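Long-range contact in H subunit of photosynthetic reaction center complex (Rhodopseudomonas palustris, PDB 6Z5S), which probably caps the cytoplasmic side of the photosynthetic reaction centre, anchored by a single transmembrane helix, and supports electron and proton transfer to quinone: residues D[150-163]-D[202-215]. Residues are numbered along the deposited sequence; the frame is centred on the assembly and turned at random.
Sequences MPVVGCDGVVGGTV and FGKVSVDAIRGDQF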
loop_
_atom_site.group_PDB
_atom_site.type_symbol
_atom_site.label_atom_id
_atom_site.label_comp_id
_atom_site.label_asym_id
_atom_site.label_seq_id
_atom_site.Cartn_x
_atom_site.Cartn_y
_atom_site.Cartn_z
ATOM N N MET D 150 8.616 -42.804 2.331
ATOM C CA MET D 150 9.822 -42.323 1.675
ATOM C C MET D 150 10.962 -42.256 2.685
ATOM O O MET D 150 10.796 -41.668 3.760
ATOM C CB MET D 150 9.606 -40.941 1.067
ATOM C CG MET D 150 8.507 -40.842 0.036
ATOM S SD MET D 150 8.560 -39.216 -0.738
ATOM C CE MET D 150 7.058 -39.220 -1.707
ATOM N N PRO D 151 12.113 -42.858 2.396
ATOM C CA PRO D 151 13.263 -42.710 3.298
ATOM C C PRO D 151 13.950 -41.369 3.076
ATOM O O PRO D 151 14.283 -41.002 1.949
ATOM C CB PRO D 151 14.173 -43.884 2.918
ATOM C CG PRO D 151 13.754 -44.281 1.564
ATOM C CD PRO D 151 12.336 -43.874 1.357
ATOM N N VAL D 152 14.155 -40.646 4.160
ATOM C CA VAL D 152 14.754 -39.320 4.104
ATOM C C VAL D 152 16.264 -39.451 4.003
ATOM O O VAL D 152 16.886 -40.278 4.688
ATOM C CB VAL D 152 14.342 -38.493 5.333
ATOM C CG1 VAL D 152 14.781 -39.187 6.594
ATOM C CG2 VAL D 152 14.930 -37.096 5.262
ATOM N N VAL D 153 16.854 -38.609 3.162
ATOM C CA VAL D 153 18.268 -38.650 2.829
ATOM C C VAL D 153 18.912 -37.334 3.245
ATOM O O VAL D 153 18.287 -36.270 3.196
ATOM C CB VAL D 153 18.463 -38.925 1.320
ATOM C CG1 VAL D 153 18.036 -37.728 0.494
ATOM C CG2 VAL D 153 19.889 -39.298 1.017
ATOM N N GLY D 154 20.173 -37.413 3.665
ATOM C CA GLY D 154 20.899 -36.246 4.131
ATOM C C GLY D 154 21.242 -35.259 3.036
ATOM O O GLY D 154 20.607 -35.250 1.980
ATOM N N CYS D 155 22.233 -34.404 3.282
ATOM C CA CYS D 155 22.718 -33.490 2.258
ATOM C C CYS D 155 23.868 -34.076 1.462
ATOM O O CYS D 155 24.028 -33.752 0.282
ATOM C CB CYS D 155 23.165 -32.169 2.884
ATOM S SG CYS D 155 23.805 -30.968 1.700
ATOM N N ASP D 156 24.675 -34.930 2.081
ATOM C CA ASP D 156 25.763 -35.603 1.395
ATOM C C ASP D 156 25.314 -36.889 0.716
ATOM O O ASP D 156 26.154 -37.735 0.392
ATOM C CB ASP D 156 26.900 -35.888 2.372
ATOM C CG ASP D 156 26.488 -36.829 3.478
ATOM O OD1 ASP D 156 25.275 -36.975 3.715
ATOM O OD2 ASP D 156 27.380 -37.420 4.116
ATOM N N GLY D 157 24.010 -37.060 0.506
ATOM C CA GLY D 157 23.488 -38.212 -0.191
ATOM C C GLY D 157 23.294 -39.449 0.653
ATOM O O GLY D 157 22.727 -40.430 0.160
ATOM N N VAL D 158 23.745 -39.447 1.900
ATOM C CA VAL D 158 23.523 -40.586 2.782
ATOM C C VAL D 158 22.078 -40.578 3.246
ATOM O O VAL D 158 21.561 -39.548 3.690
ATOM C CB VAL D 158 24.484 -40.544 3.978
ATOM C CG1 VAL D 158 24.433 -41.852 4.730
ATOM C CG2 VAL D 158 25.889 -40.264 3.504
ATOM N N VAL D 159 21.414 -41.728 3.138
ATOM C CA VAL D 159 20.068 -41.849 3.675
ATOM C C VAL D 159 20.118 -41.686 5.187
ATOM O O VAL D 159 20.991 -42.242 5.868
ATOM C CB VAL D 159 19.433 -43.188 3.256
ATOM C CG1 VAL D 159 20.090 -44.360 3.964
ATOM C CG2 VAL D 159 17.945 -43.174 3.532
ATOM N N GLY D 160 19.210 -40.873 5.717
ATOM C CA GLY D 160 19.218 -40.571 7.131
ATOM C C GLY D 160 18.244 -41.422 7.909
ATOM O O GLY D 160 18.520 -41.822 9.043
ATOM N N GLY D 161 17.098 -41.709 7.304
ATOM C CA GLY D 161 16.100 -42.511 7.985
ATOM C C GLY D 161 14.892 -42.754 7.113
ATOM O O GLY D 161 15.006 -42.708 5.891
ATOM N N THR D 162 13.733 -42.995 7.712
ATOM C CA THR D 162 12.506 -43.199 6.952
ATOM C C THR D 162 11.378 -42.368 7.541
ATOM O O THR D 162 11.194 -42.332 8.758
ATOM C CB THR D 162 12.093 -44.679 6.922
ATOM O OG1 THR D 162 11.926 -45.164 8.259
ATOM C CG2 THR D 162 13.135 -45.518 6.202
ATOM N N VAL D 163 10.617 -41.708 6.672
ATOM C CA VAL D 163 9.488 -40.906 7.125
ATOM C C VAL D 163 8.388 -41.833 7.621
ATOM O O VAL D 163 7.885 -42.681 6.876
ATOM C CB VAL D 163 8.982 -39.986 6.012
ATOM C CG1 VAL D 163 7.792 -39.192 6.494
ATOM C CG2 VAL D 163 10.083 -39.054 5.576
ATOM N N PHE D 202 13.766 -38.161 -6.887
ATOM C CA PHE D 202 14.008 -39.485 -7.438
ATOM C C PHE D 202 13.074 -40.534 -6.846
ATOM O O PHE D 202 12.222 -41.084 -7.550
ATOM C CB PHE D 202 15.475 -39.852 -7.209
ATOM C CG PHE D 202 16.046 -39.283 -5.932
ATOM C CD1 PHE D 202 16.549 -37.992 -5.899
ATOM C CD2 PHE D 202 16.072 -40.031 -4.767
ATOM C CE1 PHE D 202 17.060 -37.463 -4.744
ATOM C CE2 PHE D 202 16.585 -39.499 -3.608
ATOM C CZ PHE D 202 17.081 -38.217 -3.595
ATOM N N GLY D 203 13.203 -40.797 -5.549
ATOM C CA GLY D 203 12.302 -41.702 -4.864
ATOM C C GLY D 203 11.963 -41.276 -3.451
ATOM O O GLY D 203 11.121 -41.893 -2.797
ATOM N N LYS D 204 12.605 -40.214 -2.972
ATOM C CA LYS D 204 12.717 -39.977 -1.541
ATOM C C LYS D 204 12.518 -38.494 -1.256
ATOM O O LYS D 204 12.229 -37.699 -2.153
ATOM C CB LYS D 204 14.074 -40.489 -1.043
ATOM C CG LYS D 204 14.227 -41.995 -1.152
ATOM C CD LYS D 204 15.574 -42.483 -0.654
ATOM C CE LYS D 204 16.692 -42.183 -1.627
ATOM N NZ LYS D 204 16.541 -42.944 -2.894
ATOM N N VAL D 205 12.665 -38.127 0.013
ATOM C CA VAL D 205 12.630 -36.741 0.457
ATOM C C VAL D 205 14.027 -36.357 0.916
ATOM O O VAL D 205 14.702 -37.129 1.608
ATOM C CB VAL D 205 11.584 -36.524 1.569
ATOM C CG1 VAL D 205 11.885 -37.395 2.770
ATOM C CG2 VAL D 205 11.542 -35.066 1.976
ATOM N N SER D 206 14.469 -35.173 0.512
ATOM C CA SER D 206 15.851 -34.757 0.679
ATOM C C SER D 206 15.935 -33.518 1.553
ATOM O O SER D 206 15.170 -32.565 1.377
ATOM C CB SER D 206 16.497 -34.474 -0.672
ATOM O OG SER D 206 15.926 -33.320 -1.261
ATOM N N VAL D 207 16.883 -33.535 2.483
ATOM C CA VAL D 207 17.168 -32.407 3.356
ATOM C C VAL D 207 18.622 -32.023 3.145
ATOM O O VAL D 207 19.525 -32.827 3.401
ATOM C CB VAL D 207 16.899 -32.743 4.826
ATOM C CG1 VAL D 207 17.503 -31.684 5.724
ATOM C CG2 VAL D 207 15.417 -32.855 5.061
ATOM N N ASP D 208 18.850 -30.799 2.686
ATOM C CA ASP D 208 20.190 -30.332 2.375
ATOM C C ASP D 208 20.827 -29.536 3.500
ATOM O O ASP D 208 21.962 -29.077 3.345
ATOM C CB ASP D 208 20.163 -29.488 1.106
ATOM C CG ASP D 208 19.063 -28.464 1.130
ATOM O OD1 ASP D 208 17.885 -28.872 1.182
ATOM O OD2 ASP D 208 19.371 -27.255 1.106
ATOM N N ALA D 209 20.137 -29.353 4.624
ATOM C CA ALA D 209 20.703 -28.568 5.713
ATOM C C ALA D 209 21.770 -29.351 6.463
ATOM O O ALA D 209 22.885 -28.862 6.661
ATOM C CB ALA D 209 19.598 -28.116 6.664
ATOM N N ILE D 210 21.448 -30.567 6.887
ATOM C CA ILE D 210 22.398 -31.439 7.554
ATOM C C ILE D 210 22.626 -32.653 6.670
ATOM O O ILE D 210 21.910 -32.883 5.698
ATOM C CB ILE D 210 21.917 -31.862 8.950
ATOM C CG1 ILE D 210 20.748 -32.834 8.829
ATOM C CG2 ILE D 210 21.496 -30.647 9.746
ATOM C CD1 ILE D 210 20.106 -33.172 10.141
ATOM N N ARG D 211 23.637 -33.436 7.023
ATOM C CA ARG D 211 23.935 -34.640 6.271
ATOM C C ARG D 211 23.251 -35.841 6.916
ATOM O O ARG D 211 22.548 -35.723 7.920
ATOM C CB ARG D 211 25.439 -34.844 6.164
ATOM C CG ARG D 211 26.161 -34.847 7.478
ATOM C CD ARG D 211 27.618 -35.195 7.281
ATOM N NE ARG D 211 28.253 -35.529 8.546
ATOM C CZ ARG D 211 28.914 -34.657 9.295
ATOM N NH1 ARG D 211 29.461 -35.044 10.437
ATOM N NH2 ARG D 211 29.029 -33.398 8.898
ATOM N N GLY D 212 23.483 -37.019 6.338
ATOM C CA GLY D 212 22.653 -38.170 6.657
ATOM C C GLY D 212 22.760 -38.631 8.097
ATOM O O GLY D 212 21.756 -38.990 8.715
ATOM N N ASP D 213 23.971 -38.644 8.649
ATOM C CA ASP D 213 24.135 -39.155 10.005
ATOM C C ASP D 213 23.599 -38.183 11.043
ATOM O O ASP D 213 23.137 -38.608 12.108
ATOM C CB ASP D 213 25.604 -39.449 10.283
ATOM C CG ASP D 213 26.488 -38.257 10.014
ATOM O OD1 ASP D 213 26.457 -37.744 8.877
ATOM O OD2 ASP D 213 27.203 -37.824 10.940
ATOM N N GLN D 214 23.643 -36.883 10.749
ATOM C CA GLN D 214 23.255 -35.868 11.719
ATOM C C GLN D 214 21.816 -36.010 12.182
ATOM O O GLN D 214 21.452 -35.413 13.200
ATOM C CB GLN D 214 23.473 -34.480 11.129
ATOM C CG GLN D 214 24.902 -34.222 10.730
ATOM C CD GLN D 214 25.210 -32.752 10.605
ATOM O OE1 GLN D 214 25.204 -32.198 9.512
ATOM N NE2 GLN D 214 25.481 -32.111 11.731
ATOM N N PHE D 215 20.995 -36.786 11.476
ATOM C CA PHE D 215 19.633 -37.021 11.929
ATOM C C PHE D 215 19.595 -37.717 13.277
ATOM O O PHE D 215 18.553 -37.702 13.939
ATOM C CB PHE D 215 18.871 -37.838 10.895
ATOM C CG PHE D 215 18.510 -37.065 9.676
ATOM C CD1 PHE D 215 17.357 -36.313 9.640
ATOM C CD2 PHE D 215 19.329 -37.075 8.567
ATOM C CE1 PHE D 215 17.024 -35.594 8.521
ATOM C CE2 PHE D 215 19.003 -36.356 7.446
ATOM C CZ PHE D 215 17.847 -35.615 7.422
#
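Val153 pairs in parallel with Ser206 through two backbone hydrogen bonds: Val153 N gives to Val205 O at 3.0 Å, and Val207 N gives to Val153 O. CG1 of Val153, held between its own backbone N and carbonyl carbon (chi1 70°), packs against Ser206 CA and meets the edge of the Phe202 ring. On the other face, Val205 CG1 sits against Val152 CB at 3.7 Å and, crossing at about a right angle, against Val163 CG2. Next to this face, Phe215 comes at Val152 from the opposite direction, CZ 3.9 Å from CG2; Gly154 CA lies at the edge of the ring, in its plane, and Ile210 CD1 stands 4.0 Å above the ring centre. At the start of the pairing, the aliphatic part of Lys204 crosses the Pro151 ring at about a right angle, Lys204 CD 3.4 Å from Pro151 CG.

At the far end, Gly212 N reaches Asp156 OD1 at 3.2 Å, on the syn side but 30° out of the carboxylate plane. Val158 N adds a weak bond to the same oxygen. Asp213, rather than Asp156, holds Arg211 NE in a salt bridge.

Farther out, Tyr239 of helix 229-245 touches both Ile210 and Phe215, and Val180 of strand 174-182 packs on Val152. Within the PRC-barrel domain, the contact thus joins two short strands through backbone bonds and apolar packing, while the Asp156 carboxylate bonds its own loop to the backbone at Gly212, just before the 3-10 segment at 214-215.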